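Local atomic coordinates of hyaluronoglucosaminidase (PDB entry 1FCQ), a protein that hydrolyses hyaluronan as a family 56 glycosidase of honeybee venom, where it is also a major allergen. Residues 237-249 with 282-295. Sequence-based numbering, arbitrary orientation.
Sequences RVGLVGGRVKEAL and DLEATLRKITDLGA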
loop_
_atom_site.group_PDB
_atom_site.type_symbol
_atom_site.label_atom_id
_atom_site.label_comp_id
_atom_site.label_asym_id
_atom_site.label_seq_id
_atom_site.Cartn_x
_atom_site.Cartn_y
_atom_site.Cartn_z
ATOM N N ARG A 237 -0.670 -18.904 -6.186
ATOM C CA ARG A 237 -0.508 -17.958 -5.070
ATOM C C ARG A 237 0.941 -17.534 -4.918
ATOM O O ARG A 237 1.271 -16.375 -4.623
ATOM C CB ARG A 237 -1.070 -18.561 -3.781
ATOM C CG ARG A 237 -2.594 -18.630 -3.781
ATOM C CD ARG A 237 -3.040 -19.222 -2.442
ATOM N NE ARG A 237 -4.454 -19.578 -2.469
ATOM C CZ ARG A 237 -4.889 -20.825 -2.349
ATOM N NH1 ARG A 237 -4.017 -21.815 -2.172
ATOM N NH2 ARG A 237 -6.178 -21.131 -2.380
ATOM N N VAL A 238 1.869 -18.466 -5.117
ATOM C CA VAL A 238 3.296 -18.166 -5.063
ATOM C C VAL A 238 3.660 -17.237 -6.222
ATOM O O VAL A 238 4.458 -16.315 -6.057
ATOM C CB VAL A 238 4.125 -19.454 -5.140
ATOM C CG1 VAL A 238 5.603 -19.147 -5.293
ATOM C CG2 VAL A 238 3.861 -20.302 -3.901
ATOM N N GLY A 239 3.095 -17.512 -7.391
ATOM C CA GLY A 239 3.314 -16.697 -8.578
ATOM C C GLY A 239 2.835 -15.262 -8.406
ATOM O O GLY A 239 3.478 -14.324 -8.891
ATOM N N LEU A 240 1.684 -15.079 -7.778
ATOM C CA LEU A 240 1.128 -13.764 -7.492
ATOM C C LEU A 240 2.174 -12.980 -6.702
ATOM O O LEU A 240 2.490 -11.836 -7.040
ATOM C CB LEU A 240 -0.155 -13.868 -6.670
ATOM C CG LEU A 240 -0.892 -12.608 -6.229
ATOM C CD1 LEU A 240 -2.342 -12.951 -5.900
ATOM C CD2 LEU A 240 -0.290 -11.945 -4.990
ATOM N N VAL A 241 2.657 -13.584 -5.609
ATOM C CA VAL A 241 3.655 -12.934 -4.773
ATOM C C VAL A 241 4.929 -12.671 -5.562
ATOM O O VAL A 241 5.479 -11.574 -5.546
ATOM C CB VAL A 241 3.962 -13.790 -3.529
ATOM C CG1 VAL A 241 5.095 -13.221 -2.691
ATOM C CG2 VAL A 241 2.701 -13.909 -2.677
ATOM N N GLY A 242 5.431 -13.718 -6.225
ATOM C CA GLY A 242 6.677 -13.616 -6.971
ATOM C C GLY A 242 6.709 -12.514 -8.011
ATOM O O GLY A 242 7.660 -11.719 -8.049
ATOM N N GLY A 243 5.698 -12.436 -8.852
ATOM C CA GLY A 243 5.579 -11.437 -9.892
ATOM C C GLY A 243 5.639 -10.020 -9.319
ATOM O O GLY A 243 6.350 -9.138 -9.829
ATOM N N ARG A 244 4.899 -9.814 -8.230
ATOM C CA ARG A 244 4.865 -8.512 -7.568
ATOM C C ARG A 244 6.163 -8.142 -6.890
ATOM O O ARG A 244 6.561 -6.972 -6.983
ATOM C CB ARG A 244 3.696 -8.481 -6.580
ATOM C CG ARG A 244 2.385 -8.611 -7.350
ATOM C CD ARG A 244 1.225 -8.667 -6.360
ATOM N NE ARG A 244 0.008 -8.900 -7.147
ATOM C CZ ARG A 244 -1.221 -8.716 -6.711
ATOM N NH1 ARG A 244 -2.232 -8.976 -7.540
ATOM N NH2 ARG A 244 -1.461 -8.284 -5.477
ATOM N N VAL A 245 6.839 -9.104 -6.255
ATOM C CA VAL A 245 8.111 -8.816 -5.611
ATOM C C VAL A 245 9.197 -8.584 -6.659
ATOM O O VAL A 245 10.008 -7.671 -6.510
ATOM C CB VAL A 245 8.523 -9.922 -4.626
ATOM C CG1 VAL A 245 9.933 -9.709 -4.099
ATOM C CG2 VAL A 245 7.510 -9.971 -3.482
ATOM N N LYS A 246 9.153 -9.347 -7.754
ATOM C CA LYS A 246 10.111 -9.092 -8.836
ATOM C C LYS A 246 9.914 -7.693 -9.416
ATOM O O LYS A 246 10.913 -7.029 -9.739
ATOM C CB LYS A 246 9.977 -10.107 -9.975
ATOM C CG LYS A 246 10.450 -11.511 -9.635
ATOM C CD LYS A 246 10.119 -12.452 -10.798
ATOM C CE LYS A 246 10.523 -13.881 -10.510
ATOM N NZ LYS A 246 10.083 -14.805 -11.603
ATOM N N GLU A 247 8.671 -7.242 -9.593
ATOM C CA GLU A 247 8.444 -5.909 -10.165
ATOM C C GLU A 247 9.059 -4.851 -9.270
ATOM O O GLU A 247 9.767 -3.938 -9.711
ATOM C CB GLU A 247 6.954 -5.657 -10.363
ATOM C CG GLU A 247 6.604 -4.353 -11.060
ATOM C CD GLU A 247 7.006 -4.319 -12.518
ATOM O OE1 GLU A 247 7.397 -5.367 -13.071
ATOM O OE2 GLU A 247 6.940 -3.217 -13.098
ATOM N N ALA A 248 8.823 -4.952 -7.958
ATOM C CA ALA A 248 9.405 -3.989 -7.033
ATOM C C ALA A 248 10.930 -4.045 -7.029
ATOM O O ALA A 248 11.546 -2.978 -6.992
ATOM C CB ALA A 248 8.860 -4.209 -5.620
ATOM N N LEU A 249 11.539 -5.235 -7.080
ATOM C CA LEU A 249 13.013 -5.279 -7.101
ATOM C C LEU A 249 13.573 -4.680 -8.384
ATOM O O LEU A 249 14.611 -4.004 -8.312
ATOM C CB LEU A 249 13.455 -6.737 -6.949
ATOM C CG LEU A 249 13.220 -7.347 -5.565
ATOM C CD1 LEU A 249 13.360 -8.860 -5.623
ATOM C CD2 LEU A 249 14.182 -6.770 -4.539
ATOM N N ASP A 282 0.271 -22.186 2.501
ATOM C CA ASP A 282 0.390 -20.892 1.826
ATOM C C ASP A 282 1.384 -19.972 2.524
ATOM O O ASP A 282 2.160 -19.301 1.833
ATOM C CB ASP A 282 -0.951 -20.199 1.645
ATOM C CG ASP A 282 -1.789 -20.716 0.498
ATOM O OD1 ASP A 282 -1.254 -21.419 -0.389
ATOM O OD2 ASP A 282 -2.999 -20.421 0.449
ATOM N N LEU A 283 1.372 -19.922 3.856
ATOM C CA LEU A 283 2.343 -19.094 4.570
ATOM C C LEU A 283 3.763 -19.489 4.197
ATOM O O LEU A 283 4.630 -18.674 3.872
ATOM C CB LEU A 283 2.171 -19.279 6.079
ATOM C CG LEU A 283 0.963 -18.601 6.716
ATOM C CD1 LEU A 283 0.829 -19.051 8.164
ATOM C CD2 LEU A 283 1.080 -17.078 6.650
ATOM N N GLU A 284 4.040 -20.789 4.290
ATOM C CA GLU A 284 5.356 -21.321 3.975
ATOM C C GLU A 284 5.805 -21.010 2.549
ATOM O O GLU A 284 6.882 -20.435 2.366
ATOM C CB GLU A 284 5.387 -22.841 4.230
ATOM C CG GLU A 284 5.199 -23.231 5.685
ATOM C CD GLU A 284 5.097 -24.717 5.963
ATOM O OE1 GLU A 284 4.835 -25.501 5.024
ATOM O OE2 GLU A 284 5.267 -25.139 7.132
ATOM N N ALA A 285 5.039 -21.355 1.529
ATOM C CA ALA A 285 5.498 -21.148 0.152
ATOM C C ALA A 285 5.631 -19.677 -0.206
ATOM O O ALA A 285 6.582 -19.309 -0.908
ATOM C CB ALA A 285 4.563 -21.850 -0.818
ATOM N N THR A 286 4.688 -18.844 0.229
ATOM C CA THR A 286 4.787 -17.425 -0.148
ATOM C C THR A 286 5.818 -16.641 0.645
ATOM O O THR A 286 6.451 -15.747 0.057
ATOM C CB THR A 286 3.422 -16.728 -0.101
ATOM O OG1 THR A 286 2.900 -16.816 1.239
ATOM C CG2 THR A 286 2.435 -17.363 -1.068
ATOM N N LEU A 287 6.004 -16.925 1.927
ATOM C CA LEU A 287 7.030 -16.226 2.705
ATOM C C LEU A 287 8.397 -16.678 2.186
ATOM O O LEU A 287 9.344 -15.891 2.061
ATOM C CB LEU A 287 6.871 -16.414 4.210
ATOM C CG LEU A 287 5.607 -15.804 4.841
ATOM C CD1 LEU A 287 5.594 -16.126 6.328
ATOM C CD2 LEU A 287 5.497 -14.311 4.579
ATOM N N ARG A 288 8.510 -17.955 1.791
ATOM C CA ARG A 288 9.756 -18.430 1.180
ATOM C C ARG A 288 10.040 -17.709 -0.127
ATOM O O ARG A 288 11.183 -17.309 -0.390
ATOM C CB ARG A 288 9.696 -19.954 0.992
ATOM C CG ARG A 288 10.206 -20.711 2.202
ATOM C CD ARG A 288 9.606 -22.104 2.345
ATOM N NE ARG A 288 10.344 -22.876 3.334
ATOM C CZ ARG A 288 9.945 -23.873 4.098
ATOM N NH1 ARG A 288 8.702 -24.341 4.071
ATOM N NH2 ARG A 288 10.815 -24.431 4.937
ATOM N N LYS A 289 9.025 -17.444 -0.946
ATOM C CA LYS A 289 9.227 -16.729 -2.202
ATOM C C LYS A 289 9.733 -15.312 -1.961
ATOM O O LYS A 289 10.643 -14.846 -2.648
ATOM C CB LYS A 289 7.962 -16.725 -3.047
ATOM C CG LYS A 289 8.041 -15.998 -4.369
ATOM C CD LYS A 289 9.143 -16.505 -5.275
ATOM C CE LYS A 289 8.724 -17.673 -6.133
ATOM N NZ LYS A 289 8.734 -18.957 -5.388
ATOM N N ILE A 290 9.153 -14.616 -0.985
ATOM C CA ILE A 290 9.586 -13.261 -0.669
ATOM C C ILE A 290 11.062 -13.242 -0.284
ATOM O O ILE A 290 11.799 -12.356 -0.738
ATOM C CB ILE A 290 8.735 -12.660 0.476
ATOM C CG1 ILE A 290 7.286 -12.518 -0.004
ATOM C CG2 ILE A 290 9.271 -11.293 0.884
ATOM C CD1 ILE A 290 6.348 -12.149 1.134
ATOM N N THR A 291 11.504 -14.153 0.574
ATOM C CA THR A 291 12.881 -14.185 1.035
ATOM C C THR A 291 13.843 -14.651 -0.057
ATOM O O THR A 291 14.917 -14.065 -0.219
ATOM C CB THR A 291 13.057 -15.105 2.258
ATOM O OG1 THR A 291 12.123 -14.749 3.288
ATOM C CG2 THR A 291 14.470 -14.960 2.810
ATOM N N ASP A 292 13.463 -15.688 -0.790
ATOM C CA ASP A 292 14.308 -16.216 -1.861
ATOM C C ASP A 292 14.603 -15.197 -2.948
ATOM O O ASP A 292 15.699 -15.181 -3.528
ATOM C CB ASP A 292 13.665 -17.456 -2.478
ATOM C CG ASP A 292 13.723 -18.710 -1.631
ATOM O OD1 ASP A 292 14.309 -18.731 -0.533
ATOM O OD2 ASP A 292 13.140 -19.733 -2.074
ATOM N N LEU A 293 13.665 -14.293 -3.253
ATOM C CA LEU A 293 13.875 -13.293 -4.281
ATOM C C LEU A 293 14.767 -12.137 -3.859
ATOM O O LEU A 293 15.190 -11.372 -4.734
ATOM C CB LEU A 293 12.519 -12.723 -4.736
ATOM C CG LEU A 293 11.689 -13.674 -5.598
ATOM C CD1 LEU A 293 10.276 -13.153 -5.783
ATOM C CD2 LEU A 293 12.356 -13.867 -6.956
ATOM N N GLY A 294 15.015 -11.983 -2.563
ATOM C CA GLY A 294 15.914 -10.942 -2.105
ATOM C C GLY A 294 15.231 -9.684 -1.605
ATOM O O GLY A 294 15.875 -8.629 -1.590
ATOM N N ALA A 295 13.958 -9.778 -1.219
ATOM C CA ALA A 295 13.313 -8.594 -0.629
ATOM C C ALA A 295 14.043 -8.261 0.665
ATOM O O ALA A 295 14.703 -9.134 1.249
ATOM C CB ALA A 295 11.844 -8.894 -0.359
#
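Asp282 meets Arg237 in a salt bridge, its OD2 lying over one face of the guanidinium, 3.1 Å from Arg237 NH1, with the carboxylate and guanidinium planes turned 64° apart. The hydrogen bond from Arg237 NH1 to OD1 is weak; firmer anchorage comes from Tyr270, whose hydroxyl bonds Asp282 OD2, and from the carbonyls of Arg229 and Trp230, which take the NE and NH2 of Arg237. One turn on, Ala285 CB sits 3.5 Å from Val238 CG2. Thr286 divides its two branches: OG1 reaches back to Asp282 O (2.7 Å) and also bonds the hydroxyl of Tyr266, while CG2, anti to its own carbonyl carbon, packs against Val241 CG2. The chain of Lys289 is anti to the backbone N at chi1 (179°) and then bends at every further torsion, which lays CG 3.8 Å from Gly242 CA and folds CE and NZ over Val238 CG1. Ile290 brings CG1 across Val241 CG1 at 3.5 Å. Leu293 then splays its methyls, CD1 onto Val245 CG1 and the bare backbone of Gly242, CD2 against the extended aliphatic chain of Lys246, which crosses it at about a right angle and meets it with CG and CE; its carbonyl O faces Leu249 CD1. At Gly294, with positive phi, a Schellman motif closes helix 280-292, and Ala295 CB borders Val245 on the way into strand 297-301. The helix axes run nearly parallel, 9.0 Å apart and crossed at -21°, as expected of neighbouring outer helices, each leading into the next parallel strand (261-267 and 297-301), in the seven-stranded TIM barrel of this enzyme.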